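Local coordinates for protein N-acetylglucosamine-6-phosphate deacetylase (Thermotoga maritima, PDB 1O12) that probably catalyses, with one bound divalent metal cation per subunit, the removal of the acetyl group from N-acetylglucosamine 6-phosphate, at residues 209-213 with 243-247; 205-210 with 233-239; 266-272 with 301-307; 132-136 with 212-216; 247-251 with 314-318. The contacts are given in a common frame with arbitrary orientation. Numbering follows the deposited sequence.

In the fold
Contacts 1, 2 and 3 cluster beside the metal site of the amidohydrolase barrel. Contact 2 pairs strands 206-207 and 235-239, and contact 1 joins the loops that follow them; the two share F210 and the iron ligand H209, with centres about 11 Å apart. Contact 3 brings in D267, the predicted proton donor/acceptor, whose nearest side-chain atom is about 5 Å from the iron; D267 OD2 lies 3.4 Å from I239 CD1 of contact 2 and 4.0 Å from H244 NE2 of contact 1. Contact 4 continues the 209-213 loop outward through the shared N212 and G213. Contact 5, on the outer helices, reaches contact 1 through V250 CG2 and L245 CD2, 3.8 Å apart.

Contact 1: 209-213 with 243-247; sequences HFPNG and VHLSR. With FE (Fe (III) ion), chain C.
Two loops that follow neighbouring barrel strands meet here beside the metal site: 209-213 carries the iron ligand H209 and the predicted substrate residues N212 and G213, and 243-247 carries H244, also predicted to bind substrate. Both are irregular up to S246, the N-cap residue of the helix that R247 begins. A cis peptide precedes P211 (phi/psi -107/19), and G213 takes left-handed angles (79/31). CA atoms are nearest for N212 and H244, 7.0 Å, and for P211 and L245, 8.1 Å. N212, chi1 m, donates from ND2 to H244 O at 2.9 Å and 166°, while its OD1 lies 3.7 Å from H244 CB. Alongside, L245 (chi1 m) puts CD1 3.8 Å from F210 O and CG 4.1 Å from P211 CD. H209, chi1 p, binds iron through NE2 at 2.3 Å, with H188 and E127 completing the protein ligands; H244 ND1 is hydrogen-bonded to D241. Donation from ND2 restrains the N212 carboxamide, consistent with a role in the predicted substrate pocket.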
# COMPACT_ATOMS: atom_id res chain seq x y z
N HIS A 209 -15.62 4.76 -2.79
CA HIS A 209 -14.74 5.86 -2.35
C HIS A 209 -13.70 5.46 -1.30
O HIS A 209 -13.84 5.73 -0.10
CB HIS A 209 -15.50 7.14 -1.94
CG HIS A 209 -16.58 6.93 -0.93
ND1 HIS A 209 -16.44 6.06 0.13
CD2 HIS A 209 -17.81 7.48 -0.81
CE1 HIS A 209 -17.55 6.08 0.86
NE2 HIS A 209 -18.39 6.93 0.31
N PHE A 210 -12.68 4.76 -1.80
CA PHE A 210 -11.54 4.26 -1.04
C PHE A 210 -10.64 5.44 -0.67
O PHE A 210 -10.34 6.29 -1.52
CB PHE A 210 -10.75 3.28 -1.93
CG PHE A 210 -9.50 2.72 -1.30
CD1 PHE A 210 -9.51 1.47 -0.70
CD2 PHE A 210 -8.30 3.44 -1.35
CE1 PHE A 210 -8.36 0.94 -0.14
CE2 PHE A 210 -7.14 2.93 -0.80
CZ PHE A 210 -7.17 1.67 -0.19
N PRO A 211 -10.18 5.51 0.59
CA PRO A 211 -10.45 4.56 1.67
C PRO A 211 -11.41 5.14 2.69
O PRO A 211 -11.47 4.67 3.83
CB PRO A 211 -9.08 4.38 2.27
CG PRO A 211 -8.62 5.81 2.30
CD PRO A 211 -9.04 6.37 0.95
N ASN A 212 -12.16 6.17 2.31
CA ASN A 212 -13.09 6.76 3.27
C ASN A 212 -14.18 5.75 3.64
O ASN A 212 -14.71 5.04 2.78
CB ASN A 212 -13.75 8.03 2.70
CG ASN A 212 -12.77 8.94 1.95
OD1 ASN A 212 -12.76 8.97 0.71
ND2 ASN A 212 -11.95 9.68 2.70
N GLY A 213 -14.52 5.68 4.92
CA GLY A 213 -15.58 4.77 5.36
C GLY A 213 -15.17 3.32 5.50
O GLY A 213 -15.97 2.41 5.30
N VAL A 243 -9.11 16.67 -0.49
CA VAL A 243 -9.61 16.58 0.88
C VAL A 243 -9.94 15.13 1.29
O VAL A 243 -9.49 14.68 2.35
CB VAL A 243 -10.84 17.48 1.03
CG1 VAL A 243 -11.30 17.52 2.48
CG2 VAL A 243 -10.50 18.88 0.52
N HIS A 244 -10.75 14.42 0.49
CA HIS A 244 -11.08 13.02 0.81
C HIS A 244 -9.80 12.17 0.85
O HIS A 244 -9.73 11.17 1.56
CB HIS A 244 -12.07 12.45 -0.19
CG HIS A 244 -13.47 12.95 0.01
ND1 HIS A 244 -13.85 14.23 -0.31
CD2 HIS A 244 -14.54 12.36 0.59
CE1 HIS A 244 -15.11 14.41 0.06
NE2 HIS A 244 -15.55 13.30 0.61
N LEU A 245 -8.80 12.59 0.08
CA LEU A 245 -7.47 11.97 0.07
C LEU A 245 -6.48 13.11 -0.16
O LEU A 245 -6.78 14.07 -0.89
CB LEU A 245 -7.26 11.00 -1.08
CG LEU A 245 -8.02 9.70 -1.24
CD1 LEU A 245 -9.43 10.00 -1.69
CD2 LEU A 245 -7.28 8.87 -2.31
N SER A 246 -5.31 13.02 0.44
CA SER A 246 -4.33 14.06 0.20
C SER A 246 -3.63 13.69 -1.09
O SER A 246 -3.72 12.54 -1.56
CB SER A 246 -3.31 14.12 1.34
OG SER A 246 -2.56 12.92 1.44
N ARG A 247 -2.93 14.65 -1.68
CA ARG A 247 -2.19 14.37 -2.89
C ARG A 247 -1.22 13.17 -2.64
O ARG A 247 -1.09 12.29 -3.48
CB ARG A 247 -1.47 15.65 -3.34
CG ARG A 247 0.06 15.66 -3.17
CD ARG A 247 0.81 15.88 -4.50
NE ARG A 247 0.48 17.17 -5.11
CZ ARG A 247 0.82 17.54 -6.35
NH1 ARG A 247 0.48 18.74 -6.82
NH2 ARG A 247 1.50 16.69 -7.14
FE FE C . -20.49 7.42 1.16

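Contact 2: 205-210 with 233-239; sequences KRITHF and DVKLELI. With FE (Fe (III) ion), chain C.
Backbone hydrogen bonds set a parallel register, R206 opposite K235 (CA-CA 4.9 Å) and I207 opposite L236 (5.0 Å). K235 N donates to K205 O at 2.9 Å, I207 N to K235 O at 3.0 Å, and E237 N to I207 O at 3.1 Å. Beyond the regular pairing H209 adopts phi/psi 20/76, and F210 N still reaches E237 O at 2.9 Å. A water extends the ladder, donating to F210 O (3.0 Å) and accepting from I239 N (2.7 Å).

Charged groups lie on the face of R206 and K235. The extended R206 brings NH2 to 2.8 Å and NH1 to 3.0 Å from E237 OE2; its NE has a second acidic partner, E336. E237 OE1 (chi1 p) accepts from H209 N at 2.9 Å, that N being less surely placed, and bonds H61. At the start of both segments K205 NZ makes a weak salt bridge to D233 OD1, 3.3 Å; D233 OD2 bonds Y200.

Apolar contacts fill the I207 and L236 face: I207 CB to L236 CD2, 3.8 Å, and I207 CG1 to V234 CG1, 3.9 Å. F210 (chi1 t) receives L236 CD1 3.5 Å above its ring centroid, 7° off the normal, a CH-pi contact.

With helix 223-230 between them in sequence, these strands form a beta-alpha-beta unit of the amidohydrolase TIM barrel; segment 205-210 brings H209 NE2 to the iron at 2.3 Å.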
# COMPACT_ATOMS: atom_id res chain seq x y z
N LYS A 205 -15.85 -7.14 -7.05
CA LYS A 205 -14.50 -6.64 -7.23
C LYS A 205 -14.35 -5.11 -7.26
O LYS A 205 -13.53 -4.57 -8.01
CB LYS A 205 -13.90 -7.27 -8.49
CG LYS A 205 -13.82 -8.79 -8.40
CD LYS A 205 -13.39 -9.38 -9.73
CE LYS A 205 -13.15 -10.88 -9.64
NZ LYS A 205 -12.67 -11.40 -10.97
N ARG A 206 -15.08 -4.44 -6.39
CA ARG A 206 -15.02 -2.99 -6.36
C ARG A 206 -15.17 -2.41 -4.94
O ARG A 206 -15.89 -2.96 -4.10
CB ARG A 206 -16.12 -2.49 -7.31
CG ARG A 206 -16.15 -1.02 -7.64
CD ARG A 206 -17.39 -0.76 -8.45
NE ARG A 206 -17.42 0.57 -9.00
CZ ARG A 206 -17.65 1.69 -8.32
NH1 ARG A 206 -17.87 1.63 -7.01
NH2 ARG A 206 -17.65 2.88 -8.96
N ILE A 207 -14.47 -1.31 -4.66
CA ILE A 207 -14.57 -0.63 -3.36
C ILE A 207 -15.03 0.85 -3.54
O ILE A 207 -14.46 1.59 -4.36
CB ILE A 207 -13.25 -0.72 -2.62
CG1 ILE A 207 -12.99 -2.18 -2.26
CG2 ILE A 207 -13.29 0.18 -1.37
CD1 ILE A 207 -11.72 -2.41 -1.50
N THR A 208 -16.07 1.25 -2.79
CA THR A 208 -16.67 2.59 -2.87
C THR A 208 -15.84 3.64 -2.11
O THR A 208 -15.45 3.44 -0.96
CB THR A 208 -18.19 2.53 -2.36
OG1 THR A 208 -18.92 1.67 -3.23
CG2 THR A 208 -18.87 3.91 -2.38
N HIS A 209 -15.62 4.76 -2.79
CA HIS A 209 -14.74 5.86 -2.35
C HIS A 209 -13.70 5.46 -1.30
O HIS A 209 -13.84 5.73 -0.10
CB HIS A 209 -15.50 7.14 -1.94
CG HIS A 209 -16.58 6.93 -0.93
ND1 HIS A 209 -16.44 6.06 0.13
CD2 HIS A 209 -17.81 7.48 -0.81
CE1 HIS A 209 -17.55 6.08 0.86
NE2 HIS A 209 -18.39 6.93 0.31
N PHE A 210 -12.68 4.76 -1.80
CA PHE A 210 -11.54 4.26 -1.04
C PHE A 210 -10.64 5.44 -0.67
O PHE A 210 -10.34 6.29 -1.52
CB PHE A 210 -10.75 3.28 -1.93
CG PHE A 210 -9.50 2.72 -1.30
CD1 PHE A 210 -9.51 1.47 -0.70
CD2 PHE A 210 -8.30 3.44 -1.35
CE1 PHE A 210 -8.36 0.94 -0.14
CE2 PHE A 210 -7.14 2.93 -0.80
CZ PHE A 210 -7.17 1.67 -0.19
N ASP A 233 -7.33 -7.17 -9.22
CA ASP A 233 -8.52 -6.94 -10.04
C ASP A 233 -9.71 -6.29 -9.32
O ASP A 233 -10.82 -6.33 -9.82
CB ASP A 233 -8.97 -8.23 -10.69
CG ASP A 233 -9.22 -9.29 -9.68
OD1 ASP A 233 -9.61 -10.40 -10.08
OD2 ASP A 233 -9.01 -8.98 -8.48
N VAL A 234 -9.47 -5.74 -8.13
CA VAL A 234 -10.49 -5.03 -7.36
C VAL A 234 -10.23 -3.57 -7.71
O VAL A 234 -9.10 -3.08 -7.52
CB VAL A 234 -10.28 -5.15 -5.82
CG1 VAL A 234 -11.04 -4.04 -5.10
CG2 VAL A 234 -10.75 -6.48 -5.33
N LYS A 235 -11.22 -2.86 -8.22
CA LYS A 235 -10.97 -1.46 -8.56
C LYS A 235 -11.37 -0.56 -7.39
O LYS A 235 -12.26 -0.92 -6.61
CB LYS A 235 -11.74 -1.08 -9.84
CG LYS A 235 -11.49 -2.01 -11.02
CD LYS A 235 -11.96 -1.36 -12.31
CE LYS A 235 -11.78 -2.27 -13.52
NZ LYS A 235 -10.41 -2.89 -13.53
N LEU A 236 -10.73 0.60 -7.27
CA LEU A 236 -11.04 1.49 -6.17
C LEU A 236 -11.52 2.82 -6.69
O LEU A 236 -10.88 3.41 -7.56
CB LEU A 236 -9.81 1.74 -5.30
CG LEU A 236 -8.93 0.55 -4.89
CD1 LEU A 236 -7.77 1.03 -4.03
CD2 LEU A 236 -9.78 -0.46 -4.13
N GLU A 237 -12.63 3.32 -6.17
CA GLU A 237 -13.03 4.62 -6.65
C GLU A 237 -12.34 5.66 -5.75
O GLU A 237 -12.19 5.45 -4.56
CB GLU A 237 -14.57 4.74 -6.74
CG GLU A 237 -15.35 4.96 -5.48
CD GLU A 237 -16.87 5.03 -5.73
OE1 GLU A 237 -17.56 5.57 -4.84
OE2 GLU A 237 -17.38 4.54 -6.77
N LEU A 238 -11.89 6.76 -6.34
CA LEU A 238 -11.20 7.80 -5.59
C LEU A 238 -11.79 9.20 -5.82
O LEU A 238 -12.04 9.59 -6.95
CB LEU A 238 -9.73 7.85 -6.01
CG LEU A 238 -8.78 6.67 -6.10
CD1 LEU A 238 -7.39 7.25 -6.44
CD2 LEU A 238 -8.72 5.86 -4.78
N ILE A 239 -11.99 9.96 -4.75
CA ILE A 239 -12.49 11.32 -4.90
C ILE A 239 -11.27 12.25 -4.92
O ILE A 239 -10.69 12.49 -3.87
CB ILE A 239 -13.41 11.71 -3.73
CG1 ILE A 239 -14.64 10.80 -3.71
CG2 ILE A 239 -13.81 13.19 -3.84
CD1 ILE A 239 -15.37 10.81 -2.37
FE FE C . -20.49 7.42 1.16
O HOH W 1 -12.03 8.56 -2.39

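Contact 3: 266-272 with 301-307; sequences TDSISAA and AGSTLFF
Two active-site loops of the amidohydrolase barrel are bridged here, one carrying the predicted proton donor/acceptor D267 (phi/psi 57/28), the other the predicted substrate residues A301 and G302. Along 301-307, A301 O comes first, 3.5 Å from I269 CD1. G302 (91/-152) sets CA 3.2 Å from D267 OD2; a CB there would clash with I269 CG2. D267 OD1 turns instead to H63. S303 is the hub: its N donates weakly to D267 O (3.0 Å), its O accepts from I269 N (3.0 Å), and with S268 it forms a single beta bridge, CA-CA 4.7 Å. Its OG, chi1 p, donates to T266 O at 2.8 Å and accepts from L305 N at 3.1 Å, an ST turn. T304 CA packs 3.5 Å from CB of A272, which ends the type I turn 269-272 closed by A272 N to I269 O, 2.9 Å. L305 O receives T266 OG1 at 2.6 Å. F306, the N-cap residue of helix 307-318, brings CE1 to 4.1 Å from A272 CB.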
# COMPACT_ATOMS: atom_id res chain seq x y z
N THR A 266 -16.99 11.54 -8.53
CA THR A 266 -17.15 12.88 -8.04
C THR A 266 -17.71 12.93 -6.61
O THR A 266 -17.19 13.68 -5.78
CB THR A 266 -18.04 13.68 -9.05
OG1 THR A 266 -17.49 14.97 -9.28
CG2 THR A 266 -19.47 13.78 -8.57
N ASP A 267 -18.72 12.11 -6.31
CA ASP A 267 -19.36 12.07 -4.99
C ASP A 267 -19.87 13.48 -4.69
O ASP A 267 -19.98 13.90 -3.55
CB ASP A 267 -18.37 11.60 -3.91
CG ASP A 267 -19.06 11.28 -2.54
OD1 ASP A 267 -20.12 10.59 -2.48
OD2 ASP A 267 -18.51 11.70 -1.49
N SER A 268 -20.15 14.19 -5.76
CA SER A 268 -20.65 15.55 -5.71
C SER A 268 -22.06 15.63 -5.13
O SER A 268 -22.86 14.69 -5.25
CB SER A 268 -20.63 16.10 -7.14
OG SER A 268 -21.26 17.35 -7.28
N ILE A 269 -22.37 16.74 -4.49
CA ILE A 269 -23.72 16.93 -3.97
C ILE A 269 -24.32 18.18 -4.64
O ILE A 269 -23.62 18.89 -5.35
CB ILE A 269 -23.73 17.09 -2.44
CG1 ILE A 269 -22.90 18.30 -2.02
CG2 ILE A 269 -23.22 15.80 -1.81
CD1 ILE A 269 -22.82 18.48 -0.51
N SER A 270 -25.62 18.40 -4.43
CA SER A 270 -26.32 19.56 -4.99
C SER A 270 -25.58 20.89 -4.80
O SER A 270 -25.61 21.75 -5.67
CB SER A 270 -27.71 19.67 -4.36
OG SER A 270 -27.61 19.75 -2.95
N ALA A 271 -24.93 21.05 -3.66
CA ALA A 271 -24.20 22.28 -3.35
C ALA A 271 -23.06 22.60 -4.32
O ALA A 271 -22.67 23.76 -4.44
CB ALA A 271 -23.64 22.20 -1.93
N ALA A 272 -22.53 21.60 -5.02
CA ALA A 272 -21.42 21.85 -5.92
C ALA A 272 -21.78 22.93 -6.92
O ALA A 272 -22.82 22.87 -7.57
CB ALA A 272 -21.05 20.57 -6.64
N ALA A 301 -19.18 15.36 4.02
CA ALA A 301 -20.51 15.02 3.51
C ALA A 301 -20.56 15.13 1.98
O ALA A 301 -21.33 15.93 1.45
CB ALA A 301 -21.54 15.95 4.13
N GLY A 302 -19.76 14.32 1.28
CA GLY A 302 -19.73 14.37 -0.18
C GLY A 302 -18.65 15.36 -0.62
O GLY A 302 -17.69 15.56 0.11
N SER A 303 -18.82 15.98 -1.79
CA SER A 303 -17.85 16.97 -2.28
C SER A 303 -18.54 17.97 -3.20
O SER A 303 -19.72 17.85 -3.50
CB SER A 303 -16.73 16.30 -3.09
OG SER A 303 -17.13 16.10 -4.45
N THR A 304 -17.77 18.95 -3.65
CA THR A 304 -18.30 19.94 -4.59
C THR A 304 -17.39 19.87 -5.83
O THR A 304 -17.34 20.77 -6.65
CB THR A 304 -18.31 21.37 -3.99
OG1 THR A 304 -16.98 21.78 -3.67
CG2 THR A 304 -19.16 21.40 -2.74
N LEU A 305 -16.70 18.74 -5.95
CA LEU A 305 -15.77 18.46 -7.03
C LEU A 305 -16.47 18.26 -8.38
O LEU A 305 -17.34 17.41 -8.49
CB LEU A 305 -14.99 17.21 -6.66
CG LEU A 305 -13.89 16.73 -7.61
CD1 LEU A 305 -12.82 17.78 -7.73
CD2 LEU A 305 -13.32 15.43 -7.10
N PHE A 306 -16.10 19.05 -9.40
CA PHE A 306 -16.68 18.88 -10.74
C PHE A 306 -15.86 17.76 -11.39
O PHE A 306 -14.66 17.68 -11.18
CB PHE A 306 -16.56 20.15 -11.59
CG PHE A 306 -17.55 21.22 -11.25
CD1 PHE A 306 -18.69 20.95 -10.50
CD2 PHE A 306 -17.37 22.54 -11.71
CE1 PHE A 306 -19.62 21.94 -10.22
CE2 PHE A 306 -18.30 23.54 -11.42
CZ PHE A 306 -19.42 23.24 -10.68
N PHE A 307 -16.50 16.90 -12.17
CA PHE A 307 -15.76 15.80 -12.75
C PHE A 307 -14.52 16.31 -13.47
O PHE A 307 -13.42 15.77 -13.32
CB PHE A 307 -16.60 14.99 -13.72
CG PHE A 307 -16.04 13.63 -13.96
CD1 PHE A 307 -15.04 13.43 -14.91
CD2 PHE A 307 -16.44 12.55 -13.17
CE1 PHE A 307 -14.44 12.18 -15.06
CE2 PHE A 307 -15.86 11.30 -13.30
CZ PHE A 307 -14.86 11.11 -14.24

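Contact 4: 132-136 with 212-216; sequences SKEKK and NGLKP
This is a sparse surface contact between two loops on the rim of the barrel, one following strand 121-127 and the other strand 206-207, and it buries 196 Å² in all. Both segments lack regular secondary structure. Residues 132-136 bend in a turn, with weak backbone bonds from K135 N to S132 O and from K136 N to K133 O, both 3.3 Å. Backbones approach most closely at K135 and G213, CA-CA 5.1 Å. K135 (phi/psi -132/38; chi1 m, chi2 m, then extended) lies along 213-215, with CB 3.7 Å from G213 O, and with CE 3.5 Å and the charged NZ 3.6 Å from L214 O. G213 has left-handed angles (79/31), at which a CB would jam against N212 O. At the outer edge E134, chi1 t, faces K215, chi1 t, in a long salt bridge, OE2 to NZ 3.6 Å. Further in, K135 O accepts from H188 ND1, and H188 is an iron ligand; G213, predicted to bind substrate, has its CA 7.0 Å from the iron FE. One loose ion pair and a lysine chain against carbonyl oxygens are consistent with a loose, mainly van der Waals and electrostatic contact.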
# COMPACT_ATOMS: atom_id res chain seq x y z
N SER A 132 -22.71 -0.33 7.22
CA SER A 132 -22.33 -0.38 8.63
C SER A 132 -22.66 0.96 9.29
O SER A 132 -22.35 2.03 8.75
CB SER A 132 -20.84 -0.65 8.71
OG SER A 132 -20.31 -0.31 9.97
N LYS A 133 -23.32 0.92 10.45
CA LYS A 133 -23.61 2.17 11.15
C LYS A 133 -22.30 2.75 11.72
O LYS A 133 -22.19 3.97 11.89
CB LYS A 133 -24.62 1.93 12.29
CG LYS A 133 -26.04 1.60 11.81
CD LYS A 133 -26.82 0.94 12.93
CE LYS A 133 -28.23 0.61 12.52
NZ LYS A 133 -29.04 0.27 13.73
N GLU A 134 -21.31 1.89 11.98
CA GLU A 134 -20.04 2.36 12.53
C GLU A 134 -19.20 3.15 11.51
O GLU A 134 -18.26 3.87 11.88
CB GLU A 134 -19.24 1.17 13.09
CG GLU A 134 -18.14 1.61 14.05
CD GLU A 134 -17.31 0.46 14.61
OE1 GLU A 134 -17.92 -0.53 15.10
OE2 GLU A 134 -16.05 0.55 14.57
N LYS A 135 -19.53 3.01 10.24
CA LYS A 135 -18.83 3.73 9.19
C LYS A 135 -19.91 4.36 8.31
O LYS A 135 -19.79 4.41 7.09
CB LYS A 135 -17.96 2.76 8.37
CG LYS A 135 -16.65 2.37 9.05
CD LYS A 135 -15.79 3.60 9.24
CE LYS A 135 -14.51 3.30 9.95
NZ LYS A 135 -13.70 4.54 10.16
N LYS A 136 -20.96 4.83 8.95
CA LYS A 136 -22.09 5.44 8.28
C LYS A 136 -21.76 6.76 7.61
O LYS A 136 -22.30 7.08 6.55
CB LYS A 136 -23.23 5.68 9.27
CG LYS A 136 -22.93 6.73 10.32
CD LYS A 136 -24.05 6.79 11.37
CE LYS A 136 -23.78 7.88 12.42
NZ LYS A 136 -23.96 9.28 11.89
N ASN A 212 -12.16 6.17 2.31
CA ASN A 212 -13.09 6.76 3.27
C ASN A 212 -14.18 5.75 3.64
O ASN A 212 -14.71 5.04 2.78
CB ASN A 212 -13.75 8.03 2.70
CG ASN A 212 -12.77 8.94 1.95
OD1 ASN A 212 -12.76 8.97 0.71
ND2 ASN A 212 -11.95 9.68 2.70
N GLY A 213 -14.52 5.68 4.92
CA GLY A 213 -15.58 4.77 5.36
C GLY A 213 -15.17 3.32 5.50
O GLY A 213 -15.97 2.41 5.30
N LEU A 214 -13.91 3.09 5.84
CA LEU A 214 -13.40 1.73 6.02
C LEU A 214 -12.47 1.68 7.21
O LEU A 214 -11.94 2.71 7.66
CB LEU A 214 -12.65 1.30 4.77
CG LEU A 214 -13.47 1.33 3.48
CD1 LEU A 214 -12.54 1.63 2.31
CD2 LEU A 214 -14.22 0.01 3.29
N LYS A 215 -12.28 0.48 7.76
CA LYS A 215 -11.35 0.37 8.86
C LYS A 215 -9.98 0.52 8.18
O LYS A 215 -9.79 0.06 7.05
CB LYS A 215 -11.46 -0.99 9.53
CG LYS A 215 -10.62 -1.12 10.79
CD LYS A 215 -11.41 -0.78 12.07
CE LYS A 215 -12.38 -1.90 12.46
NZ LYS A 215 -13.24 -1.47 13.59
N PRO A 216 -9.03 1.21 8.84
CA PRO A 216 -7.70 1.40 8.28
C PRO A 216 -6.94 0.08 8.10
O PRO A 216 -7.40 -1.01 8.50
CB PRO A 216 -7.02 2.28 9.32
CG PRO A 216 -8.17 3.12 9.84
CD PRO A 216 -9.26 2.09 10.00

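Contact 5: 247-251 with 314-318; sequences REMVK and FRKFT
F317, with 107 Å² covered, is the centre of this helix-helix contact, and R247 (89 Å²) and V250 (64 Å²) close on it from segment 247-251. The two segments cross nearly at right angles, -82°, with axes 9.1 Å apart at closest approach; the nearest CA pairs are K251 with T318, 5.4 Å, and R247 with F317, 5.5 Å. F317 is chi1 m, with chi2 167°. R247 CB lies over the face of its ring, 3.9 Å from the centroid and 19° off the normal, a CH-pi contact. R247 runs on through unusual chi1 and chi2 values (108° and 121°), bringing NH2 to 3.2 Å from K316 O and one guanidinium face over F317 CA; NH1 lies 3.6 Å from K316 CD.

Helices 247-257 and 307-318 belong to the outer layer of the amidohydrolase TIM barrel, and this crossing joins the first turn of one to the last turn of the other.

V250, chi1 t, points toward the second helix. Its CG2 is 3.9 Å from F317 CD1, and its CG1 is 4.2 Å from F314 CD2 and 4.0 Å from T318 CG2. F314 continues inward to I262 and L264 of strand 262-265. K251 CE comes to 3.0 Å from F317 O, and K251 also packs on L230 of the second subunit. T318 OG1 donates to F314 O at 3.1 Å and accepts from C320 N.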
# COMPACT_ATOMS: atom_id res chain seq x y z
N ARG A 247 -2.93 14.65 -1.68
CA ARG A 247 -2.19 14.37 -2.89
C ARG A 247 -1.22 13.17 -2.64
O ARG A 247 -1.09 12.29 -3.48
CB ARG A 247 -1.47 15.65 -3.34
CG ARG A 247 0.06 15.66 -3.17
CD ARG A 247 0.81 15.88 -4.50
NE ARG A 247 0.48 17.17 -5.11
CZ ARG A 247 0.82 17.54 -6.35
NH1 ARG A 247 0.48 18.74 -6.82
NH2 ARG A 247 1.50 16.69 -7.14
N GLU A 248 -0.58 13.10 -1.48
CA GLU A 248 0.31 11.97 -1.23
C GLU A 248 -0.43 10.61 -1.26
O GLU A 248 0.07 9.65 -1.83
CB GLU A 248 1.03 12.13 0.11
CG GLU A 248 1.87 13.37 0.19
CD GLU A 248 1.02 14.65 0.21
OE1 GLU A 248 0.04 14.71 1.00
OE2 GLU A 248 1.35 15.61 -0.55
N MSE A 249 -1.62 10.53 -0.65
CA MSE A 249 -2.40 9.30 -0.66
C MSE A 249 -2.73 8.85 -2.08
O MSE A 249 -2.53 7.68 -2.45
CB MSE A 249 -3.73 9.49 0.06
CG MSE A 249 -3.95 8.54 1.23
SE MSE A 249 -3.61 6.62 0.91
CE MSE A 249 -4.74 5.93 2.37
N VAL A 250 -3.27 9.79 -2.86
CA VAL A 250 -3.60 9.54 -4.24
C VAL A 250 -2.35 9.01 -4.94
O VAL A 250 -2.42 8.03 -5.69
CB VAL A 250 -4.05 10.84 -4.98
CG1 VAL A 250 -4.26 10.55 -6.45
CG2 VAL A 250 -5.32 11.38 -4.35
N LYS A 251 -1.23 9.68 -4.72
CA LYS A 251 0.02 9.24 -5.34
C LYS A 251 0.35 7.81 -4.93
O LYS A 251 0.85 7.04 -5.75
CB LYS A 251 1.16 10.16 -4.95
CG LYS A 251 2.16 10.38 -6.07
CD LYS A 251 3.09 11.58 -5.76
CE LYS A 251 2.27 12.88 -5.53
NZ LYS A 251 3.11 14.08 -5.19
N PHE A 314 -6.28 14.60 -10.60
CA PHE A 314 -5.65 13.30 -10.68
C PHE A 314 -4.40 13.37 -11.50
O PHE A 314 -3.36 12.84 -11.12
CB PHE A 314 -6.57 12.26 -11.29
CG PHE A 314 -6.02 10.88 -11.21
CD1 PHE A 314 -5.23 10.37 -12.24
CD2 PHE A 314 -6.24 10.10 -10.07
CE1 PHE A 314 -4.67 9.10 -12.15
CE2 PHE A 314 -5.69 8.83 -9.95
CZ PHE A 314 -4.90 8.32 -11.00
N ARG A 315 -4.51 14.01 -12.66
CA ARG A 315 -3.39 14.16 -13.55
C ARG A 315 -2.23 14.90 -12.88
O ARG A 315 -1.07 14.55 -13.07
CB ARG A 315 -3.79 14.93 -14.79
CG ARG A 315 -2.64 15.06 -15.77
CD ARG A 315 -2.84 16.23 -16.69
NE ARG A 315 -2.13 16.02 -17.94
CZ ARG A 315 -2.02 16.92 -18.91
NH1 ARG A 315 -2.58 18.11 -18.77
NH2 ARG A 315 -1.36 16.62 -20.03
N LYS A 316 -2.54 15.92 -12.09
CA LYS A 316 -1.49 16.69 -11.44
C LYS A 316 -0.88 15.94 -10.26
O LYS A 316 0.34 15.98 -10.06
CB LYS A 316 -2.06 18.02 -10.95
CG LYS A 316 -1.05 18.91 -10.22
CD LYS A 316 -1.80 19.95 -9.40
CE LYS A 316 -3.01 20.53 -10.18
NZ LYS A 316 -4.35 20.40 -9.46
N PHE A 317 -1.72 15.27 -9.48
CA PHE A 317 -1.23 14.54 -8.33
C PHE A 317 -0.27 13.42 -8.71
O PHE A 317 0.76 13.23 -8.06
CB PHE A 317 -2.41 13.94 -7.54
CG PHE A 317 -3.29 14.97 -6.88
CD1 PHE A 317 -4.53 14.61 -6.37
CD2 PHE A 317 -2.87 16.30 -6.73
CE1 PHE A 317 -5.35 15.56 -5.71
CE2 PHE A 317 -3.66 17.25 -6.09
CZ PHE A 317 -4.91 16.88 -5.58
N THR A 318 -0.59 12.71 -9.80
CA THR A 318 0.20 11.57 -10.21
C THR A 318 1.19 11.76 -11.34
O THR A 318 2.18 11.04 -11.42
CB THR A 318 -0.72 10.39 -10.63
OG1 THR A 318 -1.28 10.65 -11.93
CG2 THR A 318 -1.85 10.19 -9.62